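Local coordinates for protein MHP1 (Microbacterium liquefaciens, PDB 2JLN) that mediates the sodium-dependent binding and uptake of 5-aryl-substituted hydantoins, preferring the L isomers and 5-indolylmethyl and 5-benzyl hydantoin, at residues 52-65 against 202-216. Sequence-based numbering, arbitrary orientation.
Sequences MTSSFQVWQVIVAI and GENPGMPFSTAIMIF
Phe-216 packs as a knob into a hole lined by Met-52, Val-61, Ala-64 and Ile-65, so that the C-terminal part of helix 209-217 rests on the first turns of helix 58-79 and on Met-52 before it. Ile-65 CG1 lies over one face of the ring, 3.6 Å from its centroid, in a CH-pi contact. The bent chain of Met-52 comes from the opposite direction, its SD oblique to the ring in a Met-aromatic contact. With an alanine in place of Phe-216, the space between Met-52 and Ile-65 would probably be left unfilled, and Ile-65 CG1 would lose its aromatic face. The second aromatic element is an offset edge-to-face pair: Phe-209, its CG swung anti to the backbone N (chi1 -173°), turns an edge toward the face of Phe-56, planes 80° apart, and reaches on to Ala-64 and Val-63. Met-207 CE meets the edge of Phe-56 in plane. Polar contact is sparse: Gly-202 N gives a nearly straight hydrogen bond to Thr-53 O (2.7 Å), joining the backbone ahead of the two helices. Gln-60 OE1 accepts from N of the N-cap residue Gln-57, half a capping box. Transmembrane helices 2 and 6 thus cross at -60°, near Gly-219, a probable substrate-binding residue; helix 44-52 adds Ala-48 beside Phe-216.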
loop_
_atom_site.group_PDB
_atom_site.type_symbol
_atom_site.label_atom_id
_atom_site.label_comp_id
_atom_site.label_asym_id
_atom_site.label_seq_id
_atom_site.Cartn_x
_atom_site.Cartn_y
_atom_site.Cartn_z
ATOM N N MET A 52 17.048 -13.092 1.748
ATOM C CA MET A 52 16.513 -14.279 2.407
ATOM C C MET A 52 17.245 -15.574 2.053
ATOM O O MET A 52 17.198 -16.512 2.835
ATOM C CB MET A 52 15.035 -14.442 2.081
ATOM C CG MET A 52 14.172 -13.356 2.665
ATOM S SD MET A 52 13.891 -13.630 4.419
ATOM C CE MET A 52 12.884 -15.100 4.269
ATOM N N THR A 53 17.893 -15.642 0.882
ATOM C CA THR A 53 18.579 -16.868 0.445
ATOM C C THR A 53 19.723 -17.204 1.378
ATOM O O THR A 53 20.155 -18.347 1.454
ATOM C CB THR A 53 19.199 -16.744 -0.943
ATOM O OG1 THR A 53 20.070 -15.613 -0.956
ATOM C CG2 THR A 53 18.136 -16.608 -2.023
ATOM N N SER A 54 20.231 -16.195 2.071
ATOM C CA SER A 54 21.150 -16.409 3.187
ATOM C C SER A 54 20.615 -17.351 4.270
ATOM O O SER A 54 21.374 -18.087 4.845
ATOM C CB SER A 54 21.510 -15.068 3.835
ATOM O OG SER A 54 22.003 -15.258 5.146
ATOM N N SER A 55 19.319 -17.327 4.565
ATOM C CA SER A 55 18.785 -18.097 5.692
ATOM C C SER A 55 17.986 -19.344 5.283
ATOM O O SER A 55 17.831 -20.285 6.067
ATOM C CB SER A 55 17.932 -17.197 6.596
ATOM O OG SER A 55 18.578 -15.958 6.880
ATOM N N PHE A 56 17.462 -19.349 4.063
ATOM C CA PHE A 56 16.680 -20.479 3.576
ATOM C C PHE A 56 17.064 -20.688 2.124
ATOM O O PHE A 56 17.712 -19.827 1.519
ATOM C CB PHE A 56 15.171 -20.207 3.677
ATOM C CG PHE A 56 14.732 -19.596 4.989
ATOM C CD1 PHE A 56 14.141 -20.366 5.964
ATOM C CD2 PHE A 56 14.888 -18.242 5.228
ATOM C CE1 PHE A 56 13.729 -19.802 7.163
ATOM C CE2 PHE A 56 14.481 -17.671 6.429
ATOM C CZ PHE A 56 13.898 -18.455 7.395
ATOM N N GLN A 57 16.682 -21.819 1.548
ATOM C CA GLN A 57 16.960 -22.001 0.139
ATOM C C GLN A 57 15.852 -21.438 -0.793
ATOM O O GLN A 57 14.693 -21.319 -0.402
ATOM C CB GLN A 57 17.310 -23.457 -0.161
ATOM C CG GLN A 57 16.693 -24.431 0.787
ATOM C CD GLN A 57 17.135 -25.872 0.530
ATOM O OE1 GLN A 57 17.131 -26.358 -0.610
ATOM N NE2 GLN A 57 17.503 -26.568 1.607
ATOM N N VAL A 58 16.233 -21.081 -2.018
ATOM C CA VAL A 58 15.332 -20.447 -2.966
ATOM C C VAL A 58 13.894 -20.972 -2.962
ATOM O O VAL A 58 12.970 -20.175 -2.879
ATOM C CB VAL A 58 15.906 -20.449 -4.385
ATOM C CG1 VAL A 58 15.086 -19.561 -5.282
ATOM C CG2 VAL A 58 17.323 -19.942 -4.350
ATOM N N TRP A 59 13.680 -22.281 -3.043
ATOM C CA TRP A 59 12.298 -22.787 -3.016
ATOM C C TRP A 59 11.544 -22.338 -1.748
ATOM O O TRP A 59 10.376 -21.938 -1.814
ATOM C CB TRP A 59 12.218 -24.313 -3.200
ATOM C CG TRP A 59 12.721 -25.118 -2.039
ATOM C CD1 TRP A 59 14.010 -25.524 -1.818
ATOM C CD2 TRP A 59 11.959 -25.621 -0.947
ATOM N NE1 TRP A 59 14.096 -26.252 -0.650
ATOM C CE2 TRP A 59 12.849 -26.328 -0.096
ATOM C CE3 TRP A 59 10.619 -25.538 -0.592
ATOM C CZ2 TRP A 59 12.438 -26.944 1.081
ATOM C CZ3 TRP A 59 10.212 -26.159 0.583
ATOM C CH2 TRP A 59 11.124 -26.851 1.408
ATOM N N GLN A 60 12.204 -22.386 -0.596
ATOM C CA GLN A 60 11.584 -21.876 0.620
ATOM C C GLN A 60 11.255 -20.369 0.531
ATOM O O GLN A 60 10.247 -19.906 1.075
ATOM C CB GLN A 60 12.446 -22.195 1.842
ATOM C CG GLN A 60 12.732 -23.678 1.998
ATOM C CD GLN A 60 13.798 -23.987 3.073
ATOM O OE1 GLN A 60 14.926 -23.462 3.038
ATOM N NE2 GLN A 60 13.437 -24.853 4.024
ATOM N N VAL A 61 12.097 -19.603 -0.153
ATOM C CA VAL A 61 11.866 -18.168 -0.266
ATOM C C VAL A 61 10.580 -17.960 -1.041
ATOM O O VAL A 61 9.738 -17.156 -0.640
ATOM C CB VAL A 61 13.051 -17.455 -0.914
ATOM C CG1 VAL A 61 12.681 -16.088 -1.364
ATOM C CG2 VAL A 61 14.190 -17.382 0.068
ATOM N N ILE A 62 10.414 -18.720 -2.126
ATOM C CA ILE A 62 9.160 -18.746 -2.896
ATOM C C ILE A 62 7.942 -19.092 -2.016
ATOM O O ILE A 62 6.861 -18.532 -2.195
ATOM C CB ILE A 62 9.228 -19.747 -4.056
ATOM C CG1 ILE A 62 10.272 -19.318 -5.083
ATOM C CG2 ILE A 62 7.912 -19.861 -4.725
ATOM C CD1 ILE A 62 10.507 -17.838 -5.140
ATOM N N VAL A 63 8.122 -19.998 -1.057
ATOM C CA VAL A 63 7.029 -20.381 -0.171
ATOM C C VAL A 63 6.735 -19.311 0.855
ATOM O O VAL A 63 5.575 -19.053 1.126
ATOM C CB VAL A 63 7.266 -21.720 0.577
ATOM C CG1 VAL A 63 6.291 -21.838 1.746
ATOM C CG2 VAL A 63 7.107 -22.903 -0.367
ATOM N N ALA A 64 7.770 -18.698 1.433
ATOM C CA ALA A 64 7.578 -17.572 2.371
ATOM C C ALA A 64 6.883 -16.360 1.703
ATOM O O ALA A 64 6.167 -15.590 2.349
ATOM C CB ALA A 64 8.905 -17.151 2.998
ATOM N N ILE A 65 7.106 -16.215 0.401
ATOM C CA ILE A 65 6.489 -15.181 -0.403
ATOM C C ILE A 65 4.992 -15.456 -0.657
ATOM O O ILE A 65 4.145 -14.592 -0.378
ATOM C CB ILE A 65 7.255 -15.038 -1.730
ATOM C CG1 ILE A 65 8.528 -14.228 -1.508
ATOM C CG2 ILE A 65 6.370 -14.426 -2.842
ATOM C CD1 ILE A 65 9.451 -14.265 -2.710
ATOM N N GLY A 202 20.560 -21.064 1.558
ATOM C CA GLY A 202 20.364 -21.526 2.925
ATOM C C GLY A 202 21.497 -22.229 3.640
ATOM O O GLY A 202 21.304 -23.316 4.180
ATOM N N GLU A 203 22.663 -21.586 3.672
ATOM C CA GLU A 203 23.857 -22.157 4.275
ATOM C C GLU A 203 24.227 -21.433 5.531
ATOM O O GLU A 203 25.397 -21.390 5.884
ATOM C CB GLU A 203 25.039 -22.035 3.328
ATOM C CG GLU A 203 25.339 -23.281 2.560
ATOM C CD GLU A 203 26.289 -23.022 1.425
ATOM O OE1 GLU A 203 27.102 -22.078 1.535
ATOM O OE2 GLU A 203 26.212 -23.768 0.424
ATOM N N ASN A 204 23.250 -20.850 6.201
ATOM C CA ASN A 204 23.532 -20.070 7.394
ATOM C C ASN A 204 22.250 -19.887 8.208
ATOM O O ASN A 204 21.866 -18.757 8.537
ATOM C CB ASN A 204 24.150 -18.726 6.991
ATOM C CG ASN A 204 24.506 -17.850 8.193
ATOM O OD1 ASN A 204 24.785 -16.659 8.032
ATOM N ND2 ASN A 204 24.491 -18.434 9.404
ATOM N N PRO A 205 21.560 -21.007 8.496
ATOM C CA PRO A 205 20.230 -20.990 9.119
ATOM C C PRO A 205 20.281 -20.353 10.498
ATOM O O PRO A 205 21.387 -20.231 11.041
ATOM C CB PRO A 205 19.882 -22.480 9.221
ATOM C CG PRO A 205 21.212 -23.164 9.156
ATOM C CD PRO A 205 21.941 -22.377 8.132
ATOM N N GLY A 206 19.122 -19.958 11.038
ATOM C CA GLY A 206 19.040 -19.226 12.301
ATOM C C GLY A 206 17.734 -18.446 12.470
ATOM O O GLY A 206 17.109 -18.443 13.545
ATOM N N MET A 207 17.322 -17.781 11.392
ATOM C CA MET A 207 16.083 -17.025 11.339
ATOM C C MET A 207 14.898 -17.971 11.314
ATOM O O MET A 207 14.844 -18.870 10.472
ATOM C CB MET A 207 16.073 -16.204 10.057
ATOM C CG MET A 207 15.086 -15.073 10.054
ATOM S SD MET A 207 15.346 -13.977 8.650
ATOM C CE MET A 207 14.041 -14.509 7.540
ATOM N N PRO A 208 13.925 -17.760 12.218
ATOM C CA PRO A 208 12.693 -18.568 12.186
ATOM C C PRO A 208 11.916 -18.336 10.882
ATOM O O PRO A 208 11.893 -17.209 10.357
ATOM C CB PRO A 208 11.872 -18.043 13.375
ATOM C CG PRO A 208 12.747 -17.036 14.084
ATOM C CD PRO A 208 13.833 -16.615 13.137
ATOM N N PHE A 209 11.273 -19.378 10.365
ATOM C CA PHE A 209 10.479 -19.219 9.150
ATOM C C PHE A 209 9.293 -18.256 9.298
ATOM O O PHE A 209 8.826 -17.695 8.303
ATOM C CB PHE A 209 9.975 -20.564 8.664
ATOM C CG PHE A 209 9.296 -20.503 7.343
ATOM C CD1 PHE A 209 10.039 -20.438 6.178
ATOM C CD2 PHE A 209 7.918 -20.521 7.264
ATOM C CE1 PHE A 209 9.420 -20.394 4.951
ATOM C CE2 PHE A 209 7.285 -20.483 6.063
ATOM C CZ PHE A 209 8.029 -20.417 4.890
ATOM N N SER A 210 8.798 -18.093 10.527
ATOM C CA SER A 210 7.697 -17.173 10.815
ATOM C C SER A 210 8.145 -15.720 10.618
ATOM O O SER A 210 7.380 -14.864 10.160
ATOM C CB SER A 210 7.231 -17.355 12.265
ATOM O OG SER A 210 8.050 -16.610 13.170
ATOM N N THR A 211 9.386 -15.445 10.989
ATOM C CA THR A 211 9.907 -14.099 10.935
ATOM C C THR A 211 10.259 -13.774 9.515
ATOM O O THR A 211 10.466 -12.610 9.175
ATOM C CB THR A 211 11.174 -13.967 11.779
ATOM O OG1 THR A 211 10.813 -13.961 13.168
ATOM C CG2 THR A 211 11.959 -12.691 11.413
ATOM N N ALA A 212 10.347 -14.807 8.682
ATOM C CA ALA A 212 10.604 -14.604 7.257
ATOM C C ALA A 212 9.335 -14.082 6.593
ATOM O O ALA A 212 9.356 -13.052 5.907
ATOM C CB ALA A 212 11.044 -15.896 6.614
ATOM N N ILE A 213 8.234 -14.802 6.823
ATOM C CA ILE A 213 6.931 -14.437 6.303
ATOM C C ILE A 213 6.616 -13.005 6.704
ATOM O O ILE A 213 6.151 -12.206 5.886
ATOM C CB ILE A 213 5.826 -15.350 6.831
ATOM C CG1 ILE A 213 6.138 -16.812 6.534
ATOM C CG2 ILE A 213 4.486 -14.979 6.203
ATOM C CD1 ILE A 213 4.933 -17.750 6.702
ATOM N N MET A 214 6.885 -12.682 7.961
ATOM C CA MET A 214 6.665 -11.336 8.467
ATOM C C MET A 214 7.500 -10.277 7.765
ATOM O O MET A 214 7.212 -9.105 7.888
ATOM C CB MET A 214 6.957 -11.289 9.970
ATOM C CG MET A 214 6.560 -9.994 10.660
ATOM S SD MET A 214 4.786 -9.707 10.498
ATOM C CE MET A 214 4.144 -11.395 10.530
ATOM N N ILE A 215 8.547 -10.666 7.052
ATOM C CA ILE A 215 9.354 -9.668 6.359
ATOM C C ILE A 215 8.717 -9.322 5.029
ATOM O O ILE A 215 8.802 -8.188 4.582
ATOM C CB ILE A 215 10.822 -10.099 6.192
ATOM C CG1 ILE A 215 11.561 -9.898 7.515
ATOM C CG2 ILE A 215 11.525 -9.326 5.062
ATOM C CD1 ILE A 215 12.631 -10.932 7.767
ATOM N N PHE A 216 8.045 -10.278 4.403
ATOM C CA PHE A 216 7.322 -9.973 3.168
ATOM C C PHE A 216 5.982 -9.236 3.382
ATOM O O PHE A 216 5.625 -8.363 2.588
ATOM C CB PHE A 216 7.125 -11.241 2.340
ATOM C CG PHE A 216 8.413 -11.842 1.850
ATOM C CD1 PHE A 216 8.889 -13.033 2.383
ATOM C CD2 PHE A 216 9.158 -11.203 0.866
ATOM C CE1 PHE A 216 10.082 -13.570 1.940
ATOM C CE2 PHE A 216 10.354 -11.737 0.417
ATOM C CZ PHE A 216 10.821 -12.910 0.953
#